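Probable benzoylformate decarboxylase (Rhodococcus jostii, PDB 7ORX) binds thiamine diphosphate as a probable member of the thiamine diphosphate-dependent enzymes, carries a bound sodium ion, and assembles from four copies of its three-domain chain. Local coordinates at residues 52-57 with 79-84; 56-61 with 86-91; 60-65 with 397-402. All coordinates share one frame; numbering follows the deposited sequence.

Contact 1: 52-57 with 79-84; sequences AVLSMA and GNAMGA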
loop_
_atom_site.group_PDB
_atom_site.type_symbol
_atom_site.label_atom_id
_atom_site.label_comp_id
_atom_site.label_asym_id
_atom_site.label_seq_id
_atom_site.Cartn_x
_atom_site.Cartn_y
_atom_site.Cartn_z
ATOM N N ALA C 52 14.933 17.287 11.140
ATOM C CA ALA C 52 15.517 18.635 11.060
ATOM C C ALA C 52 15.894 18.935 9.608
ATOM O O ALA C 52 15.507 20.006 9.115
ATOM C CB ALA C 52 16.709 18.717 11.988
ATOM N N VAL C 53 16.608 18.016 8.950
ATOM C CA VAL C 53 17.018 18.188 7.527
ATOM C C VAL C 53 15.788 18.577 6.709
ATOM O O VAL C 53 15.800 19.498 5.903
ATOM C CB VAL C 53 17.590 16.873 6.991
ATOM C CG1 VAL C 53 17.627 16.828 5.471
ATOM C CG2 VAL C 53 18.945 16.580 7.592
ATOM N N LEU C 54 14.738 17.831 6.916
ATOM C CA LEU C 54 13.622 17.900 5.984
ATOM C C LEU C 54 12.815 19.156 6.302
ATOM O O LEU C 54 12.414 19.863 5.351
ATOM C CB LEU C 54 12.844 16.604 6.117
ATOM C CG LEU C 54 11.863 16.454 4.986
ATOM C CD1 LEU C 54 11.999 15.076 4.378
ATOM C CD2 LEU C 54 10.457 16.800 5.485
ATOM N N SER C 55 12.636 19.460 7.580
ATOM C CA SER C 55 11.970 20.716 8.013
ATOM C C SER C 55 12.780 21.949 7.577
ATOM O O SER C 55 12.140 22.938 7.183
ATOM C CB SER C 55 11.752 20.715 9.488
ATOM O OG SER C 55 10.699 19.842 9.853
ATOM N N MET C 56 14.120 21.906 7.632
ATOM C CA MET C 56 14.988 22.981 7.084
ATOM C C MET C 56 14.683 23.149 5.582
ATOM O O MET C 56 14.536 24.286 5.114
ATOM C CB MET C 56 16.476 22.656 7.258
ATOM C CG MET C 56 17.081 23.186 8.519
ATOM S SD MET C 56 18.724 22.458 8.949
ATOM C CE MET C 56 19.497 22.753 7.381
ATOM N N ALA C 57 14.607 22.031 4.848
ATOM C CA ALA C 57 14.357 22.026 3.406
ATOM C C ALA C 57 13.003 22.678 3.178
ATOM O O ALA C 57 12.881 23.484 2.269
ATOM C CB ALA C 57 14.399 20.616 2.895
ATOM N N GLY C 79 12.443 7.108 7.286
ATOM C CA GLY C 79 11.456 6.931 8.364
ATOM C C GLY C 79 11.514 8.091 9.363
ATOM O O GLY C 79 10.438 8.614 9.729
ATOM N N ASN C 80 12.717 8.514 9.787
ATOM C CA ASN C 80 12.911 9.627 10.747
ATOM C C ASN C 80 12.273 10.931 10.216
ATOM O O ASN C 80 11.973 11.839 11.068
ATOM C CB ASN C 80 14.392 9.764 11.131
ATOM C CG ASN C 80 14.838 8.778 12.206
ATOM O OD1 ASN C 80 14.029 8.164 12.909
ATOM N ND2 ASN C 80 16.138 8.639 12.378
ATOM N N ALA C 81 12.000 11.028 8.892
ATOM C CA ALA C 81 11.486 12.249 8.213
ATOM C C ALA C 81 9.966 12.205 7.938
ATOM O O ALA C 81 9.413 13.220 7.490
ATOM C CB ALA C 81 12.275 12.474 6.959
ATOM N N MET C 82 9.287 11.104 8.229
ATOM C CA MET C 82 7.842 10.935 7.933
ATOM C C MET C 82 7.012 11.989 8.639
ATOM O O MET C 82 6.113 12.540 8.028
ATOM C CB MET C 82 7.382 9.552 8.369
ATOM C CG MET C 82 8.031 8.474 7.524
ATOM S SD MET C 82 6.823 7.676 6.489
ATOM C CE MET C 82 6.274 9.073 5.498
ATOM N N GLY C 83 7.309 12.259 9.906
ATOM C CA GLY C 83 6.600 13.286 10.697
ATOM C C GLY C 83 6.681 14.632 10.011
ATOM O O GLY C 83 5.616 15.271 9.768
ATOM N N ALA C 84 7.906 15.048 9.667
ATOM C CA ALA C 84 8.153 16.368 9.052
ATOM C C ALA C 84 7.399 16.450 7.725
ATOM O O ALA C 84 6.790 17.477 7.462
ATOM C CB ALA C 84 9.624 16.570 8.913
#
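Leu-54 and the two alanines Ala-81 and Ala-84 form the apolar part of this buried contact, in which helix 50-64 meets the start of helix 82-90 and the turn leading into it. Both helices belong to the parallel alpha/beta N-terminal thiamine diphosphate-binding domain and pack against each other over its sheet. The isobutyl fork of Leu-54 spreads over both partners. CD1 lies 3.7 Å from CB of Ala-81, while CD2 lies 3.5 Å from CB of Ala-84. The CD2 branch also reaches the backbone, with the carbonyl carbon C of Ala-84 3.8 Å from CD2 of Leu-54. A chi1 of -167° swings CG of Leu-54 to the far side from its own N, extending the fork across the gap. With alanines opposite the leucine, the backbones come close: the CA atoms of Ser-55 and Ala-84 are 5.9 Å apart.

Polar atoms take part at one place. The hydroxyl OG of Ser-55 rests against the same methyl, 3.6 Å from CB of Ala-84, and finds its hydrogen bond outside the two segments, at the carbonyl O of Gly-407. No hydrogen bond links 52-57 with 79-84. Within 79-84 the chain makes a type I beta turn from Gly-79 to Met-82, closed by a bond of 3.1 Å from Met-82 N to Gly-79 O, and this turn presents Ala-81 to the leucine. Asn-80, in the same turn, belongs to the thiamine diphosphate pocket and bonds through ND2 to OE1 of Glu-50.

Met-82 packs on Gly-79 of the second subunit. Around the contact, strand 68-73 of the parallel sheet supports both sides, Leu-72 touching Val-53 and Ala-81, and helix 409-418 covers Ser-55 through Pro-411.

Contact 2: 56-61 with 86-91; sequences MADGYS and TNSVYS
Asp-58 points its carboxylate from helix 50-64 at the C-terminal part of helix 82-90, two neighbouring helices of the parallel alpha/beta fold of the N-terminal thiamine diphosphate-binding domain. Helix 82-90 is part of the beta-alpha-beta crossover connection, which also holds helix 74-79, between the neighbouring parallel strands 68-73 and 95-101. In the first shell, OD2 of Asp-58 accepts a weak hydrogen bond from OG of Ser-88, at 3.4 Å. The same oxygen lies 4.2 Å from CB of Asn-87, a contact without bonding. OD1 of Asp-58 turns to the end of the helix, where OG of Ser-91 is 3.8 Å away, too far for a bond.

The carboxylate reaches between the helices because CG of Asp-58 stands opposite its backbone N (chi1 -159°). Its stronger polar partner lies just past 86-91: OD1 of Asp-58 is hydrogen-bonded to OG of Ser-93. Burial with no basic group in the two segments would probably raise the cost of a charge on Asp-58, which the hydroxyls of Ser-88 and Ser-93 would partly offset. Phe-408 packs on the aspartate, and Leu-95 of strand 95-101 touches Ser-88 as well as Ala-57 and Ser-61, placing both helices over the sheet.

Farther out, Asn-87 starts toward the aspartate at CB but leads its amide away. Its two ends are held by the backbone that follows Ala-402: OD1 of Asn-87 takes the N-H of Ser-403, and ND2 of Asn-87 donates to the carbonyl O of Gly-405.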
loop_
_atom_site.group_PDB
_atom_site.type_symbol
_atom_site.label_atom_id
_atom_site.label_comp_id
_atom_site.label_asym_id
_atom_site.label_seq_id
_atom_site.Cartn_x
_atom_site.Cartn_y
_atom_site.Cartn_z
ATOM N N MET C 56 14.120 21.906 7.632
ATOM C CA MET C 56 14.988 22.981 7.084
ATOM C C MET C 56 14.683 23.149 5.582
ATOM O O MET C 56 14.536 24.286 5.114
ATOM C CB MET C 56 16.476 22.656 7.258
ATOM C CG MET C 56 17.081 23.186 8.519
ATOM S SD MET C 56 18.724 22.458 8.949
ATOM C CE MET C 56 19.497 22.753 7.381
ATOM N N ALA C 57 14.607 22.031 4.848
ATOM C CA ALA C 57 14.357 22.026 3.406
ATOM C C ALA C 57 13.003 22.678 3.178
ATOM O O ALA C 57 12.881 23.484 2.269
ATOM C CB ALA C 57 14.399 20.616 2.895
ATOM N N ASP C 58 12.043 22.347 4.040
ATOM C CA ASP C 58 10.646 22.841 3.927
ATOM C C ASP C 58 10.681 24.369 4.061
ATOM O O ASP C 58 10.130 25.065 3.191
ATOM C CB ASP C 58 9.733 22.151 4.947
ATOM C CG ASP C 58 8.241 22.189 4.590
ATOM O OD1 ASP C 58 7.926 22.554 3.435
ATOM O OD2 ASP C 58 7.368 21.875 5.474
ATOM N N GLY C 59 11.332 24.881 5.108
ATOM C CA GLY C 59 11.408 26.328 5.313
ATOM C C GLY C 59 12.044 27.002 4.117
ATOM O O GLY C 59 11.564 28.056 3.670
ATOM N N TYR C 60 13.116 26.418 3.617
ATOM C CA TYR C 60 13.860 26.990 2.472
ATOM C C TYR C 60 12.900 27.083 1.269
ATOM O O TYR C 60 12.828 28.102 0.572
ATOM C CB TYR C 60 15.086 26.129 2.181
ATOM C CG TYR C 60 15.978 26.728 1.139
ATOM C CD1 TYR C 60 15.777 26.453 -0.197
ATOM C CD2 TYR C 60 17.009 27.580 1.493
ATOM C CE1 TYR C 60 16.567 27.028 -1.166
ATOM C CE2 TYR C 60 17.810 28.160 0.529
ATOM C CZ TYR C 60 17.603 27.859 -0.811
ATOM O OH TYR C 60 18.397 28.408 -1.763
ATOM N N SER C 61 12.123 26.030 1.081
ATOM C CA SER C 61 11.158 25.926 -0.017
ATOM C C SER C 61 10.038 26.958 0.115
ATOM O O SER C 61 9.634 27.550 -0.879
ATOM C CB SER C 61 10.621 24.550 -0.076
ATOM O OG SER C 61 9.423 24.548 -0.844
ATOM N N THR C 86 4.623 15.241 6.707
ATOM C CA THR C 86 3.181 15.568 6.857
ATOM C C THR C 86 2.979 17.080 6.679
ATOM O O THR C 86 1.976 17.473 6.060
ATOM C CB THR C 86 2.601 15.129 8.215
ATOM O OG1 THR C 86 3.155 15.871 9.333
ATOM C CG2 THR C 86 2.729 13.627 8.410
ATOM N N ASN C 87 3.857 17.906 7.250
ATOM C CA ASN C 87 3.691 19.375 7.168
ATOM C C ASN C 87 3.812 19.772 5.697
ATOM O O ASN C 87 3.032 20.615 5.258
ATOM C CB ASN C 87 4.659 20.129 8.094
ATOM C CG ASN C 87 4.191 20.080 9.538
ATOM O OD1 ASN C 87 3.015 20.275 9.834
ATOM N ND2 ASN C 87 5.091 19.813 10.459
ATOM N N SER C 88 4.735 19.136 4.968
ATOM C CA SER C 88 5.022 19.441 3.538
ATOM C C SER C 88 3.773 19.207 2.682
ATOM O O SER C 88 3.482 20.041 1.811
ATOM C CB SER C 88 6.192 18.654 3.080
ATOM O OG SER C 88 7.265 18.800 4.033
ATOM N N VAL C 89 3.015 18.164 3.007
ATOM C CA VAL C 89 1.767 17.815 2.292
ATOM C C VAL C 89 0.790 18.981 2.424
ATOM O O VAL C 89 0.335 19.500 1.390
ATOM C CB VAL C 89 1.205 16.474 2.802
ATOM C CG1 VAL C 89 -0.246 16.252 2.442
ATOM C CG2 VAL C 89 2.066 15.316 2.309
ATOM N N TYR C 90 0.482 19.409 3.636
ATOM C CA TYR C 90 -0.587 20.423 3.881
ATOM C C TYR C 90 -0.085 21.831 3.550
ATOM O O TYR C 90 -0.927 22.674 3.307
ATOM C CB TYR C 90 -1.167 20.228 5.272
ATOM C CG TYR C 90 -1.983 18.971 5.376
ATOM C CD1 TYR C 90 -3.243 18.912 4.814
ATOM C CD2 TYR C 90 -1.497 17.827 5.996
ATOM C CE1 TYR C 90 -4.011 17.762 4.881
ATOM C CE2 TYR C 90 -2.258 16.669 6.080
ATOM C CZ TYR C 90 -3.524 16.633 5.520
ATOM O OH TYR C 90 -4.263 15.472 5.532
ATOM N N SER C 91 1.222 22.046 3.450
ATOM C CA SER C 91 1.797 23.349 3.054
ATOM C C SER C 91 2.037 23.409 1.543
ATOM O O SER C 91 2.497 24.461 1.069
ATOM C CB SER C 91 3.043 23.663 3.840
ATOM O OG SER C 91 4.147 22.848 3.510
#

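Contact 3: 60-65 with 397-402; sequences YSLVTG and SYYFPA
Tyr-399 sends its side chain from strand 398-399 to the last turns of helix 50-64, where it meets Leu-62 and Val-63. The CA atoms of Leu-62 and Tyr-399 are 8.3 Å apart, a gap bridged by the tyrosine ring. From CB, which is directed at the helix, a chi1 of -56° brings CG beside the backbone N and starts the ring on its way. CD1 is the first ring atom to touch: it lies 4.0 Å from CB of Leu-62 and 4.1 Å from CD1 of the same leucine. One bond farther out, CE1 of Tyr-399 makes a closer approach to CB of Leu-62, at 3.7 Å. Tyrosine and leucine run past each other in opposite senses, with the leucine methylene at an oblique inclination to the ring.

This strand is an edge strand of the parallel sheet of the C-terminal thiamine diphosphate-binding domain, whereas the helix belongs to the N-terminal one, so the tyrosine crosses from one alpha/beta domain to the other. Its backbone is fixed by hydrogen bonds to Tyr-375 and Asn-377 of strand 374-378, and Ile-374 and Arg-242 touch its side chain.

Along its other flank, but on the same side of the ring plane as CB of Leu-62, CE2 of Tyr-399 comes 4.3 Å from CG2 of Val-63, again obliquely. At the tip, just before the helix ends at Gly-65, OH of Tyr-399 stands 3.6 Å from the carbonyl O of Leu-62, with no hydrogen bond between them, and 4.0 Å from CA of Val-63.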
loop_
_atom_site.group_PDB
_atom_site.type_symbol
_atom_site.label_atom_id
_atom_site.label_comp_id
_atom_site.label_asym_id
_atom_site.label_seq_id
_atom_site.Cartn_x
_atom_site.Cartn_y
_atom_site.Cartn_z
ATOM N N TYR C 60 13.116 26.418 3.617
ATOM C CA TYR C 60 13.860 26.990 2.472
ATOM C C TYR C 60 12.900 27.083 1.269
ATOM O O TYR C 60 12.828 28.102 0.572
ATOM C CB TYR C 60 15.086 26.129 2.181
ATOM C CG TYR C 60 15.978 26.728 1.139
ATOM C CD1 TYR C 60 15.777 26.453 -0.197
ATOM C CD2 TYR C 60 17.009 27.580 1.493
ATOM C CE1 TYR C 60 16.567 27.028 -1.166
ATOM C CE2 TYR C 60 17.810 28.160 0.529
ATOM C CZ TYR C 60 17.603 27.859 -0.811
ATOM O OH TYR C 60 18.397 28.408 -1.763
ATOM N N SER C 61 12.123 26.030 1.081
ATOM C CA SER C 61 11.158 25.926 -0.017
ATOM C C SER C 61 10.038 26.958 0.115
ATOM O O SER C 61 9.634 27.550 -0.879
ATOM C CB SER C 61 10.621 24.550 -0.076
ATOM O OG SER C 61 9.423 24.548 -0.844
ATOM N N LEU C 62 9.510 27.136 1.309
ATOM C CA LEU C 62 8.349 28.030 1.544
ATOM C C LEU C 62 8.732 29.470 1.211
ATOM O O LEU C 62 7.916 30.204 0.652
ATOM C CB LEU C 62 7.905 27.900 3.002
ATOM C CG LEU C 62 7.156 26.612 3.309
ATOM C CD1 LEU C 62 7.155 26.295 4.796
ATOM C CD2 LEU C 62 5.750 26.722 2.808
ATOM N N VAL C 63 9.950 29.866 1.518
ATOM C CA VAL C 63 10.341 31.270 1.288
ATOM C C VAL C 63 10.531 31.489 -0.205
ATOM O O VAL C 63 10.028 32.519 -0.696
ATOM C CB VAL C 63 11.586 31.630 2.094
ATOM C CG1 VAL C 63 12.112 32.988 1.664
ATOM C CG2 VAL C 63 11.325 31.571 3.596
ATOM N N THR C 64 11.195 30.547 -0.890
ATOM C CA THR C 64 11.619 30.704 -2.302
ATOM C C THR C 64 10.452 30.408 -3.238
ATOM O O THR C 64 10.387 31.062 -4.280
ATOM C CB THR C 64 12.792 29.782 -2.649
ATOM O OG1 THR C 64 12.364 28.440 -2.456
ATOM C CG2 THR C 64 14.028 30.008 -1.804
ATOM N N GLY C 65 9.587 29.449 -2.893
ATOM C CA GLY C 65 8.529 28.975 -3.786
ATOM C C GLY C 65 9.028 27.843 -4.655
ATOM O O GLY C 65 8.206 27.140 -5.210
ATOM N N SER C 397 5.458 36.541 5.531
ATOM C CA SER C 397 5.791 37.074 6.870
ATOM C C SER C 397 5.481 36.100 8.010
ATOM O O SER C 397 5.981 36.369 9.119
ATOM C CB SER C 397 5.106 38.367 7.098
ATOM O OG SER C 397 5.607 39.336 6.198
ATOM N N TYR C 398 4.736 35.021 7.772
ATOM C CA TYR C 398 4.298 34.044 8.801
ATOM C C TYR C 398 4.299 32.624 8.210
ATOM O O TYR C 398 3.729 32.420 7.142
ATOM C CB TYR C 398 2.901 34.410 9.306
ATOM C CG TYR C 398 2.378 33.551 10.430
ATOM C CD1 TYR C 398 2.707 33.831 11.734
ATOM C CD2 TYR C 398 1.564 32.455 10.210
ATOM C CE1 TYR C 398 2.254 33.060 12.781
ATOM C CE2 TYR C 398 1.103 31.657 11.254
ATOM C CZ TYR C 398 1.448 31.976 12.545
ATOM O OH TYR C 398 1.035 31.225 13.606
ATOM N N TYR C 399 4.918 31.692 8.923
ATOM C CA TYR C 399 4.849 30.234 8.683
ATOM C C TYR C 399 4.569 29.552 10.029
ATOM O O TYR C 399 5.161 29.885 11.007
ATOM C CB TYR C 399 6.126 29.708 8.017
ATOM C CG TYR C 399 6.422 30.425 6.738
ATOM C CD1 TYR C 399 5.784 30.096 5.577
ATOM C CD2 TYR C 399 7.283 31.493 6.699
ATOM C CE1 TYR C 399 6.012 30.774 4.387
ATOM C CE2 TYR C 399 7.518 32.201 5.532
ATOM C CZ TYR C 399 6.890 31.827 4.371
ATOM O OH TYR C 399 7.165 32.549 3.275
ATOM N N PHE C 400 3.654 28.588 10.023
ATOM C CA PHE C 400 3.278 27.720 11.161
ATOM C C PHE C 400 3.083 26.318 10.573
ATOM O O PHE C 400 2.584 26.172 9.476
ATOM C CB PHE C 400 2.034 28.316 11.842
ATOM C CG PHE C 400 1.490 27.503 12.981
ATOM C CD1 PHE C 400 0.817 26.331 12.768
ATOM C CD2 PHE C 400 1.688 27.892 14.292
ATOM C CE1 PHE C 400 0.339 25.573 13.828
ATOM C CE2 PHE C 400 1.230 27.127 15.356
ATOM C CZ PHE C 400 0.574 25.952 15.122
ATOM N N PRO C 401 3.434 25.240 11.291
ATOM C CA PRO C 401 3.340 23.897 10.736
ATOM C C PRO C 401 1.922 23.583 10.252
ATOM O O PRO C 401 1.009 23.635 11.059
ATOM C CB PRO C 401 3.733 22.972 11.911
ATOM C CG PRO C 401 3.646 23.835 13.136
ATOM C CD PRO C 401 3.961 25.228 12.659
ATOM N N ALA C 402 1.785 23.191 8.989
ATOM C CA ALA C 402 0.472 23.090 8.310
ATOM C C ALA C 402 -0.288 21.838 8.740
ATOM O O ALA C 402 -1.465 21.796 8.457
ATOM C CB ALA C 402 0.626 23.190 6.807
#

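How the contacts relate
From the N terminus, helix 50-64 supplies the first segment of all three contacts, one after another along its length. Contact 1 closes a short loop through strand 68-73 and helix 74-79, and contact 2, sharing Met-56 and Ala-57 with it, closes a similar one on the later turns of helix 82-90. Contact 3 closes a loop of more than 300 residues, running through the central domain to the C-terminal sheet, and crosses contact 1 along the chain. Contacts 1 and 2 meet where Leu-54 packs on Ser-88, and contacts 2 and 3 where Asn-87 and Tyr-90 pack against 401-402. Together they tie two N-terminal helices to each other and to the C-terminal domain.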